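PDB 5ZHB: cellobiose 2-epimerase from Caldibacillus thermoamylovorans, which catalyses the reversible epimerisation of cellobiose at C2 of its reducing-end glucose, converting that unit to mannose. Local coordinates for residues Y32-H40 / P362-P370; L187-R198 / E250-V261. One frame throughout, in Å; residues are numbered along the deposited sequence. Where two conformers were deposited one is given.

Interaction 1. Residues Y32-H40 / P362-P370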
loop_
_atom_site.group_PDB
_atom_site.type_symbol
_atom_site.label_atom_id
_atom_site.label_comp_id
_atom_site.label_asym_id
_atom_site.label_seq_id
_atom_site.Cartn_x
_atom_site.Cartn_y
_atom_site.Cartn_z
ATOM N N TYR A 32 -3.811 -10.283 16.035
ATOM C CA TYR A 32 -2.568 -10.916 16.444
ATOM C C TYR A 32 -1.464 -10.545 15.445
ATOM O O TYR A 32 -1.697 -10.494 14.235
ATOM C CB TYR A 32 -2.686 -12.439 16.552
ATOM C CG TYR A 32 -3.784 -12.942 17.488
ATOM C CD1 TYR A 32 -3.868 -12.508 18.804
ATOM C CD2 TYR A 32 -4.756 -13.834 17.040
ATOM C CE1 TYR A 32 -4.847 -12.981 19.661
ATOM C CE2 TYR A 32 -5.764 -14.296 17.879
ATOM C CZ TYR A 32 -5.797 -13.874 19.197
ATOM O OH TYR A 32 -6.763 -14.307 20.052
ATOM N N GLY A 33 -0.254 -10.338 15.964
ATOM C CA GLY A 33 0.763 -9.570 15.264
ATOM C C GLY A 33 1.613 -10.387 14.296
ATOM O O GLY A 33 2.328 -9.805 13.491
ATOM N N LEU A 34 1.555 -11.725 14.374
ATOM C CA LEU A 34 2.431 -12.595 13.593
ATOM C C LEU A 34 1.768 -13.960 13.403
ATOM O O LEU A 34 1.280 -14.539 14.382
ATOM C CB LEU A 34 3.777 -12.805 14.278
ATOM C CG LEU A 34 4.879 -13.509 13.475
ATOM C CD1 LEU A 34 5.343 -12.637 12.325
ATOM C CD2 LEU A 34 6.060 -13.833 14.380
ATOM N N VAL A 35 1.762 -14.427 12.138
ATOM C CA VAL A 35 1.564 -15.813 11.786
ATOM C C VAL A 35 2.777 -16.230 10.967
ATOM O O VAL A 35 2.999 -15.684 9.896
ATOM C CB VAL A 35 0.270 -16.013 10.992
ATOM C CG1 VAL A 35 0.104 -17.473 10.604
ATOM C CG2 VAL A 35 -0.951 -15.471 11.721
ATOM N N ASP A 36 3.565 -17.178 11.476
ATOM C CA ASP A 36 4.793 -17.577 10.807
ATOM C C ASP A 36 4.440 -18.496 9.644
ATOM O O ASP A 36 3.281 -18.868 9.477
ATOM C CB ASP A 36 5.811 -18.161 11.776
ATOM C CG ASP A 36 5.288 -19.298 12.643
ATOM O OD1 ASP A 36 4.493 -20.116 12.117
ATOM O OD2 ASP A 36 5.686 -19.357 13.829
ATOM N N TYR A 37 5.454 -18.803 8.821
ATOM C CA TYR A 37 5.317 -19.633 7.641
ATOM C C TYR A 37 4.634 -20.961 7.990
ATOM O O TYR A 37 3.893 -21.501 7.174
ATOM C CB TYR A 37 6.694 -19.974 7.074
ATOM C CG TYR A 37 6.592 -20.918 5.892
ATOM C CD1 TYR A 37 6.036 -20.484 4.701
ATOM C CD2 TYR A 37 6.972 -22.256 5.990
ATOM C CE1 TYR A 37 5.940 -21.316 3.604
ATOM C CE2 TYR A 37 6.841 -23.114 4.907
ATOM C CZ TYR A 37 6.329 -22.645 3.710
ATOM O OH TYR A 37 6.200 -23.461 2.621
ATOM N N ASP A 38 4.908 -21.490 9.188
ATOM C CA ASP A 38 4.373 -22.796 9.566
ATOM C C ASP A 38 3.000 -22.655 10.232
ATOM O O ASP A 38 2.504 -23.625 10.805
ATOM C CB ASP A 38 5.398 -23.553 10.401
ATOM C CG ASP A 38 5.799 -22.877 11.700
ATOM O OD1 ASP A 38 5.094 -21.927 12.106
ATOM O OD2 ASP A 38 6.804 -23.309 12.296
ATOM N N LEU A 39 2.387 -21.456 10.168
ATOM C CA LEU A 39 1.006 -21.230 10.582
ATOM C C LEU A 39 0.824 -21.232 12.101
ATOM O O LEU A 39 -0.326 -21.178 12.552
ATOM C CB LEU A 39 0.009 -22.161 9.889
ATOM C CG LEU A 39 0.078 -22.187 8.361
ATOM C CD1 LEU A 39 -0.964 -23.162 7.839
ATOM C CD2 LEU A 39 -0.105 -20.775 7.746
ATOM N N HIS A 40 1.909 -21.174 12.895
ATOM C CA HIS A 40 1.760 -20.769 14.300
ATOM C C HIS A 40 1.352 -19.298 14.432
ATOM O O HIS A 40 1.957 -18.408 13.828
ATOM C CB HIS A 40 3.020 -20.998 15.127
ATOM C CG HIS A 40 3.322 -22.440 15.307
ATOM N ND1 HIS A 40 4.402 -23.069 14.731
ATOM C CD2 HIS A 40 2.667 -23.378 16.029
ATOM C CE1 HIS A 40 4.368 -24.346 15.070
ATOM N NE2 HIS A 40 3.334 -24.548 15.845
ATOM N N PRO A 362 7.435 -22.036 -2.231
ATOM C CA PRO A 362 7.158 -20.912 -1.330
ATOM C C PRO A 362 8.380 -20.478 -0.519
ATOM O O PRO A 362 9.107 -21.300 0.026
ATOM C CB PRO A 362 6.007 -21.397 -0.433
ATOM C CG PRO A 362 5.471 -22.662 -1.102
ATOM C CD PRO A 362 6.579 -23.210 -1.981
ATOM N N THR A 363 8.576 -19.159 -0.394
ATOM C CA THR A 363 9.586 -18.614 0.489
ATOM C C THR A 363 9.085 -18.804 1.921
ATOM O O THR A 363 7.930 -18.507 2.219
ATOM C CB THR A 363 9.826 -17.139 0.162
ATOM O OG1 THR A 363 9.980 -16.963 -1.252
ATOM C CG2 THR A 363 10.995 -16.568 0.936
ATOM N N LYS A 364 9.972 -19.205 2.822
ATOM C CA LYS A 364 9.563 -19.578 4.176
ATOM C C LYS A 364 9.568 -18.352 5.068
ATOM O O LYS A 364 10.416 -18.202 5.936
ATOM C CB LYS A 364 10.440 -20.691 4.759
ATOM C CG LYS A 364 10.262 -21.997 4.046
ATOM C CD LYS A 364 11.082 -23.119 4.671
ATOM C CE LYS A 364 10.698 -24.464 4.154
ATOM N NZ LYS A 364 10.749 -24.475 2.696
ATOM N N ARG A 365 8.631 -17.458 4.788
ATOM C CA ARG A 365 8.496 -16.180 5.447
ATOM C C ARG A 365 7.095 -16.137 6.020
ATOM O O ARG A 365 6.243 -16.900 5.563
ATOM C CB ARG A 365 8.575 -15.038 4.424
ATOM C CG ARG A 365 9.981 -14.745 3.939
ATOM C CD ARG A 365 10.109 -13.300 3.548
ATOM N NE ARG A 365 9.914 -12.471 4.742
ATOM C CZ ARG A 365 10.197 -11.184 4.775
ATOM N NH1 ARG A 365 10.799 -10.631 3.735
ATOM N NH2 ARG A 365 9.899 -10.467 5.849
ATOM N N GLU A 366 6.877 -15.249 6.976
ATOM C CA GLU A 366 5.598 -15.146 7.676
ATOM C C GLU A 366 4.445 -14.847 6.706
ATOM O O GLU A 366 4.609 -14.168 5.690
ATOM C CB GLU A 366 5.697 -14.125 8.798
ATOM C CG GLU A 366 5.699 -12.661 8.358
ATOM C CD GLU A 366 7.076 -12.094 8.080
ATOM O OE1 GLU A 366 8.022 -12.842 7.761
ATOM O OE2 GLU A 366 7.216 -10.866 8.261
ATOM N N ILE A 367 3.248 -15.310 7.074
ATOM C CA ILE A 367 2.036 -15.121 6.307
ATOM C C ILE A 367 1.327 -13.860 6.763
ATOM O O ILE A 367 0.556 -13.274 6.021
ATOM C CB ILE A 367 1.090 -16.338 6.472
ATOM C CG1 ILE A 367 1.781 -17.606 6.168
ATOM C CG2 ILE A 367 -0.170 -16.179 5.627
ATOM C CD1 ILE A 367 2.602 -17.579 4.892
ATOM N N ALA A 368 1.523 -13.496 8.017
ATOM C CA ALA A 368 0.923 -12.304 8.561
ATOM C C ALA A 368 1.897 -11.697 9.557
ATOM O O ALA A 368 2.493 -12.411 10.372
ATOM C CB ALA A 368 -0.404 -12.615 9.204
ATOM N N GLY A 369 2.011 -10.371 9.495
ATOM C CA GLY A 369 2.835 -9.638 10.423
ATOM C C GLY A 369 2.959 -8.169 10.045
ATOM O O GLY A 369 2.220 -7.686 9.201
ATOM N N PRO A 370 3.912 -7.446 10.659
ATOM C CA PRO A 370 4.009 -6.007 10.483
ATOM C C PRO A 370 4.057 -5.583 9.021
ATOM O O PRO A 370 3.619 -4.482 8.722
ATOM C CB PRO A 370 5.292 -5.645 11.245
ATOM C CG PRO A 370 5.377 -6.721 12.308
ATOM C CD PRO A 370 4.949 -7.975 11.562
#

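Interaction 2. Residues L187-R198 / E250-V261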
loop_
_atom_site.group_PDB
_atom_site.type_symbol
_atom_site.label_atom_id
_atom_site.label_comp_id
_atom_site.label_asym_id
_atom_site.label_seq_id
_atom_site.Cartn_x
_atom_site.Cartn_y
_atom_site.Cartn_z
ATOM N N LEU A 187 4.561 8.128 -2.582
ATOM C CA LEU A 187 3.461 7.381 -3.198
ATOM C C LEU A 187 2.298 7.264 -2.216
ATOM O O LEU A 187 1.128 7.499 -2.575
ATOM C CB LEU A 187 3.965 6.011 -3.669
ATOM C CG LEU A 187 2.925 5.071 -4.304
ATOM C CD1 LEU A 187 2.236 5.734 -5.462
ATOM C CD2 LEU A 187 3.533 3.765 -4.743
ATOM N N HIS A 188 2.620 6.839 -0.977
ATOM C CA HIS A 188 1.583 6.577 0.024
ATOM C C HIS A 188 1.001 7.877 0.580
ATOM O O HIS A 188 -0.161 7.889 0.981
ATOM C CB HIS A 188 2.029 5.501 1.020
ATOM C CG HIS A 188 2.234 4.219 0.295
ATOM N ND1 HIS A 188 1.174 3.483 -0.204
ATOM C CD2 HIS A 188 3.334 3.619 -0.160
ATOM C CE1 HIS A 188 1.664 2.439 -0.865
ATOM N NE2 HIS A 188 2.950 2.510 -0.866
ATOM N N VAL A 189 1.755 8.982 0.558
ATOM C CA VAL A 189 1.134 10.257 0.856
ATOM C C VAL A 189 0.089 10.558 -0.224
ATOM O O VAL A 189 -1.031 10.940 0.088
ATOM C CB VAL A 189 2.149 11.398 1.030
ATOM C CG1 VAL A 189 1.462 12.760 1.143
ATOM C CG2 VAL A 189 3.030 11.134 2.241
ATOM N N LEU A 190 0.457 10.400 -1.501
ATOM C CA LEU A 190 -0.497 10.643 -2.589
ATOM C C LEU A 190 -1.730 9.744 -2.468
ATOM O O LEU A 190 -2.865 10.197 -2.595
ATOM C CB LEU A 190 0.241 10.459 -3.912
ATOM C CG LEU A 190 -0.603 10.607 -5.181
ATOM C CD1 LEU A 190 -1.230 11.986 -5.317
ATOM C CD2 LEU A 190 0.307 10.356 -6.339
ATOM N N GLU A 191 -1.515 8.460 -2.187
ATOM C CA GLU A 191 -2.597 7.498 -2.033
ATOM C C GLU A 191 -3.551 7.974 -0.934
ATOM O O GLU A 191 -4.753 7.968 -1.105
ATOM C CB GLU A 191 -1.943 6.158 -1.693
ATOM C CG GLU A 191 -2.882 5.043 -1.251
ATOM C CD GLU A 191 -2.081 3.842 -0.774
ATOM O OE1 GLU A 191 -1.242 4.022 0.133
ATOM O OE2 GLU A 191 -2.242 2.760 -1.338
ATOM N N ALA A 192 -2.990 8.324 0.228
ATOM C CA ALA A 192 -3.780 8.752 1.370
ATOM C C ALA A 192 -4.580 10.022 1.056
ATOM O O ALA A 192 -5.776 10.134 1.344
ATOM C CB ALA A 192 -2.812 8.985 2.497
ATOM N N TYR A 193 -3.899 10.985 0.459
ATOM C CA TYR A 193 -4.510 12.275 0.177
ATOM C C TYR A 193 -5.608 12.150 -0.869
ATOM O O TYR A 193 -6.582 12.887 -0.784
ATOM C CB TYR A 193 -3.474 13.281 -0.317
ATOM C CG TYR A 193 -2.586 13.891 0.761
ATOM C CD1 TYR A 193 -2.564 13.396 2.063
ATOM C CD2 TYR A 193 -1.771 14.975 0.459
ATOM C CE1 TYR A 193 -1.767 13.974 3.029
ATOM C CE2 TYR A 193 -0.973 15.568 1.422
ATOM C CZ TYR A 193 -0.986 15.079 2.718
ATOM O OH TYR A 193 -0.159 15.653 3.655
ATOM N N THR A 194 -5.438 11.255 -1.858
ATOM C CA THR A 194 -6.523 10.938 -2.785
ATOM C C THR A 194 -7.795 10.555 -2.029
ATOM O O THR A 194 -8.890 11.050 -2.344
ATOM C CB THR A 194 -6.111 9.821 -3.735
ATOM O OG1 THR A 194 -4.984 10.365 -4.407
ATOM C CG2 THR A 194 -7.175 9.474 -4.762
ATOM N N ASN A 195 -7.650 9.692 -1.018
ATOM C CA ASN A 195 -8.792 9.182 -0.266
ATOM C C ASN A 195 -9.396 10.277 0.616
ATOM O O ASN A 195 -10.631 10.313 0.823
ATOM C CB ASN A 195 -8.413 7.904 0.485
ATOM C CG ASN A 195 -9.508 6.870 0.477
ATOM O OD1 ASN A 195 -10.129 6.609 -0.567
ATOM N ND2 ASN A 195 -9.776 6.264 1.631
ATOM N N LEU A 196 -8.535 11.164 1.120
ATOM C CA LEU A 196 -8.975 12.263 1.971
ATOM C C LEU A 196 -9.845 13.202 1.131
ATOM O O LEU A 196 -10.911 13.635 1.573
ATOM C CB LEU A 196 -7.780 12.973 2.604
ATOM C CG LEU A 196 -8.093 14.149 3.543
ATOM C CD1 LEU A 196 -9.044 13.792 4.681
ATOM C CD2 LEU A 196 -6.823 14.728 4.115
ATOM N N TYR A 197 -9.408 13.470 -0.106
ATOM C CA TYR A 197 -10.114 14.409 -0.971
ATOM C C TYR A 197 -11.482 13.847 -1.362
ATOM O O TYR A 197 -12.428 14.608 -1.546
ATOM C CB TYR A 197 -9.234 14.752 -2.173
ATOM C CG TYR A 197 -9.818 15.894 -2.986
ATOM C CD1 TYR A 197 -9.590 17.217 -2.629
ATOM C CD2 TYR A 197 -10.694 15.636 -4.037
ATOM C CE1 TYR A 197 -10.170 18.258 -3.339
ATOM C CE2 TYR A 197 -11.246 16.666 -4.781
ATOM C CZ TYR A 197 -10.991 17.976 -4.419
ATOM O OH TYR A 197 -11.565 18.969 -5.144
ATOM N N ARG A 198 -11.609 12.516 -1.461
ATOM C CA ARG A 198 -12.901 11.887 -1.685
ATOM C C ARG A 198 -13.884 12.271 -0.584
ATOM O O ARG A 198 -15.080 12.276 -0.801
ATOM C CB ARG A 198 -12.834 10.353 -1.732
ATOM C CG ARG A 198 -12.097 9.779 -2.934
ATOM C CD ARG A 198 -12.153 8.256 -2.897
ATOM N NE ARG A 198 -11.686 7.625 -4.139
ATOM C CZ ARG A 198 -10.470 7.127 -4.381
ATOM N NH1 ARG A 198 -9.566 6.956 -3.414
ATOM N NH2 ARG A 198 -10.170 6.823 -5.625
ATOM N N GLU A 250 1.905 -0.222 -9.467
ATOM C CA GLU A 250 1.037 0.318 -8.436
ATOM C C GLU A 250 0.853 1.825 -8.627
ATOM O O GLU A 250 -0.271 2.300 -8.631
ATOM C CB GLU A 250 1.673 0.020 -7.075
ATOM C CG GLU A 250 0.843 0.539 -5.899
ATOM C CD GLU A 250 1.508 0.311 -4.539
ATOM O OE1 GLU A 250 2.759 0.221 -4.482
ATOM O OE2 GLU A 250 0.763 0.200 -3.538
ATOM N N ALA A 251 1.961 2.563 -8.745
ATOM C CA ALA A 251 1.926 4.006 -8.918
ATOM C C ALA A 251 1.113 4.412 -10.146
ATOM O O ALA A 251 0.353 5.375 -10.089
ATOM C CB ALA A 251 3.336 4.535 -9.049
ATOM N N SER A 252 1.267 3.645 -11.238
ATOM C CA SER A 252 0.510 3.915 -12.453
ATOM C C SER A 252 -0.957 4.125 -12.116
ATOM O O SER A 252 -1.526 5.139 -12.479
ATOM C CB SER A 252 0.689 2.824 -13.470
ATOM O OG SER A 252 -0.158 3.025 -14.588
ATOM N N TRP A 253 -1.595 3.175 -11.418
ATOM C CA TRP A 253 -3.032 3.272 -11.240
ATOM C C TRP A 253 -3.413 4.134 -10.039
ATOM O O TRP A 253 -4.469 4.768 -10.073
ATOM C CB TRP A 253 -3.684 1.892 -11.190
ATOM C CG TRP A 253 -3.540 1.123 -9.907
ATOM C CD1 TRP A 253 -2.571 0.224 -9.595
ATOM C CD2 TRP A 253 -4.443 1.144 -8.790
ATOM N NE1 TRP A 253 -2.769 -0.269 -8.334
ATOM C CE2 TRP A 253 -3.920 0.258 -7.828
ATOM C CE3 TRP A 253 -5.632 1.812 -8.504
ATOM C CZ2 TRP A 253 -4.561 0.027 -6.615
ATOM C CZ3 TRP A 253 -6.261 1.598 -7.294
ATOM C CH2 TRP A 253 -5.751 0.678 -6.384
ATOM N N LEU A 254 -2.540 4.215 -9.029
ATOM C CA LEU A 254 -2.762 5.160 -7.932
ATOM C C LEU A 254 -2.653 6.616 -8.401
ATOM O O LEU A 254 -3.489 7.431 -8.041
ATOM C CB LEU A 254 -1.822 4.904 -6.758
ATOM C CG LEU A 254 -2.036 3.589 -5.993
ATOM C CD1 LEU A 254 -1.037 3.487 -4.865
ATOM C CD2 LEU A 254 -3.450 3.418 -5.450
ATOM N N ILE A 255 -1.640 6.957 -9.196
ATOM C CA ILE A 255 -1.582 8.313 -9.749
ATOM C C ILE A 255 -2.847 8.568 -10.572
ATOM O O ILE A 255 -3.499 9.632 -10.466
ATOM C CB ILE A 255 -0.279 8.524 -10.541
ATOM C CG1 ILE A 255 0.932 8.532 -9.609
ATOM C CG2 ILE A 255 -0.344 9.796 -11.398
ATOM C CD1 ILE A 255 2.264 8.281 -10.291
ATOM N N ASP A 256 -3.269 7.562 -11.357
ATOM C CA ASP A 256 -4.455 7.740 -12.185
ATOM C C ASP A 256 -5.682 8.030 -11.323
ATOM O O ASP A 256 -6.487 8.910 -11.631
ATOM C CB ASP A 256 -4.740 6.526 -13.058
ATOM C CG ASP A 256 -5.537 6.835 -14.319
ATOM O OD1 ASP A 256 -5.580 8.016 -14.701
ATOM O OD2 ASP A 256 -6.136 5.904 -14.875
ATOM N N ASP A 257 -5.828 7.299 -10.210
ATOM C CA ASP A 257 -6.911 7.593 -9.299
ATOM C C ASP A 257 -6.811 9.019 -8.787
ATOM O O ASP A 257 -7.842 9.662 -8.598
ATOM C CB ASP A 257 -6.967 6.651 -8.109
ATOM C CG ASP A 257 -7.889 5.465 -8.275
ATOM O OD1 ASP A 257 -8.317 5.193 -9.417
ATOM O OD2 ASP A 257 -8.206 4.868 -7.249
ATOM N N ALA A 258 -5.588 9.511 -8.566
ATOM C CA ALA A 258 -5.414 10.874 -8.065
ATOM C C ALA A 258 -5.872 11.880 -9.139
ATOM O O ALA A 258 -6.609 12.833 -8.855
ATOM C CB ALA A 258 -3.970 11.097 -7.670
ATOM N N LEU A 259 -5.482 11.602 -10.387
ATOM C CA LEU A 259 -5.976 12.345 -11.541
ATOM C C LEU A 259 -7.501 12.371 -11.600
ATOM O O LEU A 259 -8.079 13.446 -11.780
ATOM C CB LEU A 259 -5.354 11.786 -12.815
ATOM C CG LEU A 259 -3.848 11.969 -12.959
ATOM C CD1 LEU A 259 -3.381 11.308 -14.257
ATOM C CD2 LEU A 259 -3.429 13.420 -12.881
ATOM N N LYS A 260 -8.151 11.208 -11.479
ATOM C CA LYS A 260 -9.593 11.107 -11.622
ATOM C C LYS A 260 -10.331 11.850 -10.507
ATOM O O LYS A 260 -11.327 12.543 -10.772
ATOM C CB LYS A 260 -10.075 9.650 -11.631
ATOM C CG LYS A 260 -9.622 8.784 -12.798
ATOM C CD LYS A 260 -9.623 7.284 -12.506
ATOM C CE LYS A 260 -8.950 6.533 -13.593
ATOM N NZ LYS A 260 -8.767 5.093 -13.375
ATOM N N VAL A 261 -9.884 11.681 -9.250
ATOM C CA VAL A 261 -10.555 12.274 -8.094
ATOM C C VAL A 261 -10.464 13.799 -8.134
ATOM O O VAL A 261 -11.365 14.497 -7.677
ATOM C CB VAL A 261 -9.946 11.675 -6.808
ATOM C CG1 VAL A 261 -10.233 12.483 -5.559
ATOM C CG2 VAL A 261 -10.357 10.223 -6.604
HETATM O O HOH W 1 -4.281 7.818 -5.291
#

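Interaction 1. Residues Y32-H40 / P362-P370
Val35 and Ala368 form a single antiparallel bridge of the hydrogen-bonded kind, their CA atoms 4.8 Å apart. Val35 N gives its hydrogen to Ala368 O at 2.8 Å. In return Val35 O takes two, from Ala368 N at 3.2 Å and from Ile367 N at 2.9 Å. Two successive residues thus face one valine, a classic beta bulge. Next along, Gly369 CA makes a CA-H...O contact with Gly33 O at 3.1 Å; a side chain on Gly369 would run into the Pro370 ring, so glycine suits this place. In the alpha/alpha barrel of this epimerase family, the bulge ties the chain beyond helix 2-21 to the loop before the last helix, 375-387. Small, apolar Ala368 sets its CB 3.8 Å from Val35 CG2, and it also meets Trp20, while Ile367 reaches Phe19 and, with CG1, Leu39 CD2.

Beyond the bridge, Tyr37 opens a type I turn's central pair. A chi1 of 176° carries its ring away from its own N and across Lys364, with Arg365 O and Pro362 CB at the ring edge. Lys364 CA sits above one face, 3.9 Å from the ring centroid, in a CH-pi contact, Lys364 CG packs on Tyr37 CE2 and CD2, and Pro362 CB lies 3.7 Å from Tyr37 OH. A serine here would probably leave Lys364 CA and CG and Pro362 uncovered and lose the cation-pi partner of Arg347.

Interaction 2. Residues L187-R198 / E250-V261
Thr194 OG1, which rests against Ala258 CB at 3.5 Å, is gripped twice. It donates to Leu190 O at 2.8 Å and accepts a hydrogen from water 1, also at 2.8 Å; the same water donates to Leu254 O at 2.9 Å, bridging the two helices. Setting OG1 anti to the carbonyl carbon (chi1 -60°) turns the hydroxyl back to the preceding helical turn, where Leu190 O receives Thr194 OG1 and Thr194 N from opposite faces of its plane. A threonine suits the spot because its other branch, the methyl CG2, gives an apolar surface that packs on Val261 CG2.

The small Ala258 admits this close approach, its CB also meeting Leu190 CD1 at 3.7 Å, while Leu190 CD2 turns to Ile255. One turn on, Val261 wedges in with both methyls: CG1 touches the ring edge of Tyr197 at CD2, 3.5 Å away, and CG2 lies over one face of the Arg198 guanidinium. Arg198 NH2 forms a salt bridge with Asp257 OD2 at 3.2 Å, meeting it from above the carboxylate plane, with the two planar groups turned 74° apart. NH1 bonds Asn195 OD1, and the two bonds together would restrain the group's rotation. At the other end Leu187 CD1 spans Ala251 and Leu254, and Glu250 OE2 comes to the His188 ring edge at CE1. His188 ND1 forms a very short hydrogen bond with Glu191 OE1, and Glu191 OE2, salt-bridged to Arg379, lies near Glu250 OE2.

The segment axes approach to 9.5 Å and run broadly the same way, 32° apart, as neighbouring inner helices of an alpha/alpha barrel do. Helix 203-220 backs Leu187 and Tyr197, helix 306-323 flanks Glu250, and helix 375-387 joins both segments through Tyr375, which touches His188 and Glu250.

In the fold
The chain's centre lies between interactions 1 and 2. Their own centres are 30 Å apart and their nearest atoms about 12 Å, so they do not touch. Residues 187-198 and 250-261 both fall within the 321 residues that separate the two segments of interaction 1, which joins the early and late parts of the barrel, whereas interaction 2 packs two helices midway round it. Helix 375-387 connects them, since it soon follows 362-370 and sends Tyr375 and Arg379 to Glu191. In relatives the sugar binds in the barrel's central cavity. The His188, Glu191 and Glu250 end of interaction 2, which meets Tyr375, His376 and Trp307, probably lies nearer that pocket than its Arg198 end.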